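Local coordinates for vacuolar-sorting protein BRO1 (Saccharomyces cerevisiae, PDB 1ZB1) that sorts cargo proteins into multivesicular bodies and recruits the DOA4 deubiquitinase to endosomes, here represented by its Bro1 domain, at residues H253-G264 with F279-S290. Sequence-based numbering, arbitrary orientation.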
loop_
_atom_site.group_PDB
_atom_site.type_symbol
_atom_site.label_atom_id
_atom_site.label_comp_id
_atom_site.label_asym_id
_atom_site.label_seq_id
_atom_site.Cartn_x
_atom_site.Cartn_y
_atom_site.Cartn_z
ATOM N N HIS A 253 13.950 10.771 -7.077
ATOM C CA HIS A 253 14.691 11.696 -7.931
ATOM C C HIS A 253 14.028 11.807 -9.303
ATOM O O HIS A 253 13.921 12.895 -9.859
ATOM C CB HIS A 253 16.141 11.236 -8.120
ATOM C CG HIS A 253 16.985 11.380 -6.895
ATOM N ND1 HIS A 253 17.234 12.599 -6.304
ATOM C CD2 HIS A 253 17.636 10.457 -6.149
ATOM C CE1 HIS A 253 18.003 12.422 -5.245
ATOM N NE2 HIS A 253 18.262 11.132 -5.129
ATOM N N PHE A 254 13.580 10.681 -9.847
ATOM C CA PHE A 254 12.948 10.693 -11.165
ATOM C C PHE A 254 11.692 11.558 -11.232
ATOM O O PHE A 254 11.483 12.290 -12.205
ATOM C CB PHE A 254 12.583 9.283 -11.616
ATOM C CG PHE A 254 11.943 9.239 -12.974
ATOM C CD1 PHE A 254 12.696 9.482 -14.117
ATOM C CD2 PHE A 254 10.580 8.991 -13.111
ATOM C CE1 PHE A 254 12.104 9.480 -15.378
ATOM C CE2 PHE A 254 9.976 8.986 -14.365
ATOM C CZ PHE A 254 10.741 9.231 -15.504
ATOM N N TYR A 255 10.843 11.470 -10.214
ATOM C CA TYR A 255 9.627 12.263 -10.228
ATOM C C TYR A 255 9.905 13.729 -9.924
ATOM O O TYR A 255 9.184 14.612 -10.384
ATOM C CB TYR A 255 8.583 11.634 -9.295
ATOM C CG TYR A 255 7.952 10.429 -9.967
ATOM C CD1 TYR A 255 7.195 10.586 -11.129
ATOM C CD2 TYR A 255 8.188 9.131 -9.510
ATOM C CE1 TYR A 255 6.695 9.485 -11.825
ATOM C CE2 TYR A 255 7.689 8.022 -10.202
ATOM C CZ TYR A 255 6.947 8.208 -11.358
ATOM O OH TYR A 255 6.473 7.125 -12.068
ATOM N N LYS A 256 10.969 13.994 -9.176
ATOM C CA LYS A 256 11.336 15.376 -8.898
ATOM C C LYS A 256 11.776 15.979 -10.240
ATOM O O LYS A 256 11.460 17.127 -10.556
ATOM C CB LYS A 256 12.492 15.436 -7.899
ATOM C CG LYS A 256 13.038 16.833 -7.686
ATOM C CD LYS A 256 12.806 17.324 -6.271
ATOM C CE LYS A 256 13.558 16.481 -5.250
ATOM N NZ LYS A 256 13.404 17.044 -3.879
ATOM N N SER A 257 12.497 15.185 -11.026
ATOM C CA SER A 257 12.970 15.612 -12.340
ATOM C C SER A 257 11.793 15.883 -13.272
ATOM O O SER A 257 11.750 16.910 -13.953
ATOM C CB SER A 257 13.859 14.532 -12.968
ATOM O OG SER A 257 14.165 14.845 -14.321
ATOM N N LEU A 258 10.845 14.951 -13.294
ATOM C CA LEU A 258 9.666 15.068 -14.143
ATOM C C LEU A 258 8.874 16.322 -13.793
ATOM O O LEU A 258 8.302 16.976 -14.668
ATOM C CB LEU A 258 8.776 13.834 -13.976
ATOM C CG LEU A 258 7.807 13.548 -15.123
ATOM C CD1 LEU A 258 8.610 13.181 -16.366
ATOM C CD2 LEU A 258 6.866 12.407 -14.745
ATOM N N SER A 259 8.847 16.649 -12.506
ATOM C CA SER A 259 8.129 17.821 -12.019
ATOM C C SER A 259 8.762 19.114 -12.537
ATOM O O SER A 259 8.067 20.011 -13.018
ATOM C CB SER A 259 8.131 17.829 -10.491
ATOM O OG SER A 259 7.418 18.941 -9.997
ATOM N N ALA A 260 10.083 19.206 -12.424
ATOM C CA ALA A 260 10.819 20.380 -12.880
ATOM C C ALA A 260 10.678 20.540 -14.390
ATOM O O ALA A 260 10.521 21.650 -14.893
ATOM C CB ALA A 260 12.291 20.254 -12.499
ATOM N N TYR A 261 10.743 19.424 -15.108
ATOM C CA TYR A 261 10.610 19.436 -16.558
ATOM C C TYR A 261 9.285 20.070 -16.979
ATOM O O TYR A 261 9.260 21.025 -17.760
ATOM C CB TYR A 261 10.699 18.006 -17.099
ATOM C CG TYR A 261 10.279 17.839 -18.552
ATOM C CD1 TYR A 261 10.910 18.551 -19.576
ATOM C CD2 TYR A 261 9.263 16.954 -18.901
ATOM C CE1 TYR A 261 10.537 18.380 -20.907
ATOM C CE2 TYR A 261 8.883 16.775 -20.223
ATOM C CZ TYR A 261 9.523 17.490 -21.222
ATOM O OH TYR A 261 9.145 17.309 -22.530
ATOM N N TYR A 262 8.182 19.549 -16.453
ATOM C CA TYR A 262 6.878 20.083 -16.821
ATOM C C TYR A 262 6.673 21.533 -16.394
ATOM O O TYR A 262 6.021 22.294 -17.103
ATOM C CB TYR A 262 5.770 19.175 -16.290
ATOM C CG TYR A 262 5.553 17.986 -17.194
ATOM C CD1 TYR A 262 4.856 18.122 -18.394
ATOM C CD2 TYR A 262 6.103 16.741 -16.889
ATOM C CE1 TYR A 262 4.714 17.052 -19.267
ATOM C CE2 TYR A 262 5.970 15.667 -17.755
ATOM C CZ TYR A 262 5.275 15.828 -18.942
ATOM O OH TYR A 262 5.145 14.771 -19.805
ATOM N N HIS A 263 7.238 21.926 -15.258
ATOM C CA HIS A 263 7.102 23.308 -14.819
ATOM C C HIS A 263 7.874 24.189 -15.803
ATOM O O HIS A 263 7.518 25.348 -16.036
ATOM C CB HIS A 263 7.652 23.487 -13.402
ATOM C CG HIS A 263 7.548 24.890 -12.891
ATOM N ND1 HIS A 263 8.627 25.746 -12.834
ATOM C CD2 HIS A 263 6.485 25.597 -12.437
ATOM C CE1 HIS A 263 8.234 26.918 -12.367
ATOM N NE2 HIS A 263 6.938 26.854 -12.118
ATOM N N GLY A 264 8.928 23.621 -16.382
ATOM C CA GLY A 264 9.731 24.351 -17.348
ATOM C C GLY A 264 8.950 24.555 -18.631
ATOM O O GLY A 264 8.975 25.641 -19.208
ATOM N N PHE A 279 15.022 25.772 -14.795
ATOM C CA PHE A 279 14.297 24.603 -14.314
ATOM C C PHE A 279 14.615 23.347 -15.111
ATOM O O PHE A 279 14.562 22.242 -14.573
ATOM C CB PHE A 279 12.790 24.870 -14.311
ATOM C CG PHE A 279 12.297 25.452 -13.023
ATOM C CD1 PHE A 279 12.083 24.634 -11.917
ATOM C CD2 PHE A 279 12.095 26.821 -12.894
ATOM C CE1 PHE A 279 11.673 25.172 -10.695
ATOM C CE2 PHE A 279 11.686 27.373 -11.680
ATOM C CZ PHE A 279 11.476 26.545 -10.577
ATOM N N LEU A 280 14.943 23.507 -16.389
ATOM C CA LEU A 280 15.302 22.350 -17.205
ATOM C C LEU A 280 16.674 21.898 -16.720
ATOM O O LEU A 280 17.013 20.714 -16.759
ATOM C CB LEU A 280 15.357 22.732 -18.685
ATOM C CG LEU A 280 14.028 22.671 -19.446
ATOM C CD1 LEU A 280 13.635 21.222 -19.667
ATOM C CD2 LEU A 280 12.948 23.403 -18.671
ATOM N N ASP A 281 17.449 22.869 -16.252
ATOM C CA ASP A 281 18.783 22.632 -15.721
ATOM C C ASP A 281 18.612 21.751 -14.485
ATOM O O ASP A 281 19.247 20.703 -14.359
ATOM C CB ASP A 281 19.419 23.970 -15.330
ATOM C CG ASP A 281 20.927 23.899 -15.232
ATOM O OD1 ASP A 281 21.444 23.131 -14.391
ATOM O OD2 ASP A 281 21.600 24.620 -16.000
ATOM N N PHE A 282 17.733 22.184 -13.582
ATOM C CA PHE A 282 17.455 21.452 -12.352
ATOM C C PHE A 282 16.917 20.058 -12.650
ATOM O O PHE A 282 17.289 19.086 -11.988
ATOM C CB PHE A 282 16.441 22.217 -11.499
ATOM C CG PHE A 282 16.064 21.511 -10.229
ATOM C CD1 PHE A 282 16.996 21.340 -9.208
ATOM C CD2 PHE A 282 14.777 21.012 -10.052
ATOM C CE1 PHE A 282 16.652 20.682 -8.027
ATOM C CE2 PHE A 282 14.421 20.353 -8.875
ATOM C CZ PHE A 282 15.360 20.188 -7.861
ATOM N N SER A 283 16.040 19.967 -13.643
ATOM C CA SER A 283 15.455 18.694 -14.034
ATOM C C SER A 283 16.540 17.690 -14.420
ATOM O O SER A 283 16.521 16.540 -13.979
ATOM C CB SER A 283 14.501 18.891 -15.211
ATOM O OG SER A 283 13.895 17.666 -15.587
ATOM N N MET A 284 17.482 18.130 -15.248
ATOM C CA MET A 284 18.578 17.277 -15.694
ATOM C C MET A 284 19.393 16.776 -14.504
ATOM O O MET A 284 19.795 15.617 -14.470
ATOM C CB MET A 284 19.497 18.040 -16.656
ATOM C CG MET A 284 20.652 17.205 -17.207
ATOM S SD MET A 284 20.108 15.859 -18.287
ATOM C CE MET A 284 20.089 14.494 -17.181
ATOM N N GLN A 285 19.641 17.660 -13.544
ATOM C CA GLN A 285 20.393 17.309 -12.344
ATOM C C GLN A 285 19.729 16.125 -11.641
ATOM O O GLN A 285 20.363 15.105 -11.376
ATOM C CB GLN A 285 20.446 18.502 -11.384
ATOM C CG GLN A 285 21.272 19.685 -11.875
ATOM C CD GLN A 285 21.148 20.899 -10.964
ATOM O OE1 GLN A 285 21.287 20.792 -9.745
ATOM N NE2 GLN A 285 20.888 22.063 -11.555
ATOM N N GLN A 286 18.440 16.277 -11.346
ATOM C CA GLN A 286 17.674 15.241 -10.673
ATOM C C GLN A 286 17.643 13.931 -11.447
ATOM O O GLN A 286 17.772 12.859 -10.858
ATOM C CB GLN A 286 16.252 15.736 -10.414
ATOM C CG GLN A 286 16.178 16.781 -9.319
ATOM C CD GLN A 286 16.742 16.269 -8.005
ATOM O OE1 GLN A 286 16.356 15.200 -7.524
ATOM N NE2 GLN A 286 17.654 17.030 -7.414
ATOM N N LEU A 287 17.472 14.007 -12.764
ATOM C CA LEU A 287 17.447 12.791 -13.567
ATOM C C LEU A 287 18.786 12.064 -13.432
ATOM O O LEU A 287 18.832 10.839 -13.301
ATOM C CB LEU A 287 17.185 13.113 -15.038
ATOM C CG LEU A 287 17.253 11.896 -15.962
ATOM C CD1 LEU A 287 16.167 10.908 -15.589
ATOM C CD2 LEU A 287 17.093 12.333 -17.415
ATOM N N ILE A 288 19.879 12.819 -13.471
ATOM C CA ILE A 288 21.198 12.209 -13.335
ATOM C C ILE A 288 21.330 11.576 -11.945
ATOM O O ILE A 288 21.877 10.483 -11.807
ATOM C CB ILE A 288 22.326 13.247 -13.560
ATOM C CG1 ILE A 288 22.343 13.677 -15.030
ATOM C CG2 ILE A 288 23.682 12.643 -13.190
ATOM C CD1 ILE A 288 23.261 14.852 -15.328
ATOM N N SER A 289 20.812 12.256 -10.925
ATOM C CA SER A 289 20.862 11.742 -9.556
ATOM C C SER A 289 20.163 10.385 -9.402
ATOM O O SER A 289 20.531 9.588 -8.539
ATOM C CB SER A 289 20.213 12.737 -8.585
ATOM O OG SER A 289 21.019 13.879 -8.376
ATOM N N SER A 290 19.162 10.123 -10.239
ATOM C CA SER A 290 18.403 8.877 -10.160
ATOM C C SER A 290 19.077 7.692 -10.836
ATOM O O SER A 290 18.808 6.537 -10.497
ATOM C CB SER A 290 17.026 9.055 -10.801
ATOM O OG SER A 290 17.123 9.021 -12.218
#
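An antiparallel helical hairpin of the Bro1 domain brings S257 against S283; the axes of 253-264 and 279-290 approach to 7.6 Å, with 164° between their directions. Serines suit this crossing: they are small, and their hydroxyls can bond to the facing backbone. S257 OG donates to S283 O (2.9 Å), while S283 OG returns a bond to S257 O (2.8 Å). With chi1 at 171° in S257, OG is swung away from its own N and reaches the neighbouring helix. Each hydroxyl approaches from above the plane of a carbonyl that also accepts a helix N-H, from Y261 or L287. A260, three residues after S257, is also small; its CB meets the F282 ring edge at CD2 (3.6 Å). Helices 242-269 and 275-290, consecutive in this mainly helical domain, form the hairpin, and helix 303-322 covers one flank, F306 meeting Y261 edge to face. At one end F279 offers a broad flat face to the H263 ring edge, centroids 4.4 Å apart, and G264, lacking a side chain, lets L280 CD2 come to 3.6 Å from its CA. At the other, the flat H253 imidazole serves twice: ND1 bonds almost straight, in the ring plane, to the amide oxygen Q286 OE1 (3.0 Å), while S289 CB covers one face.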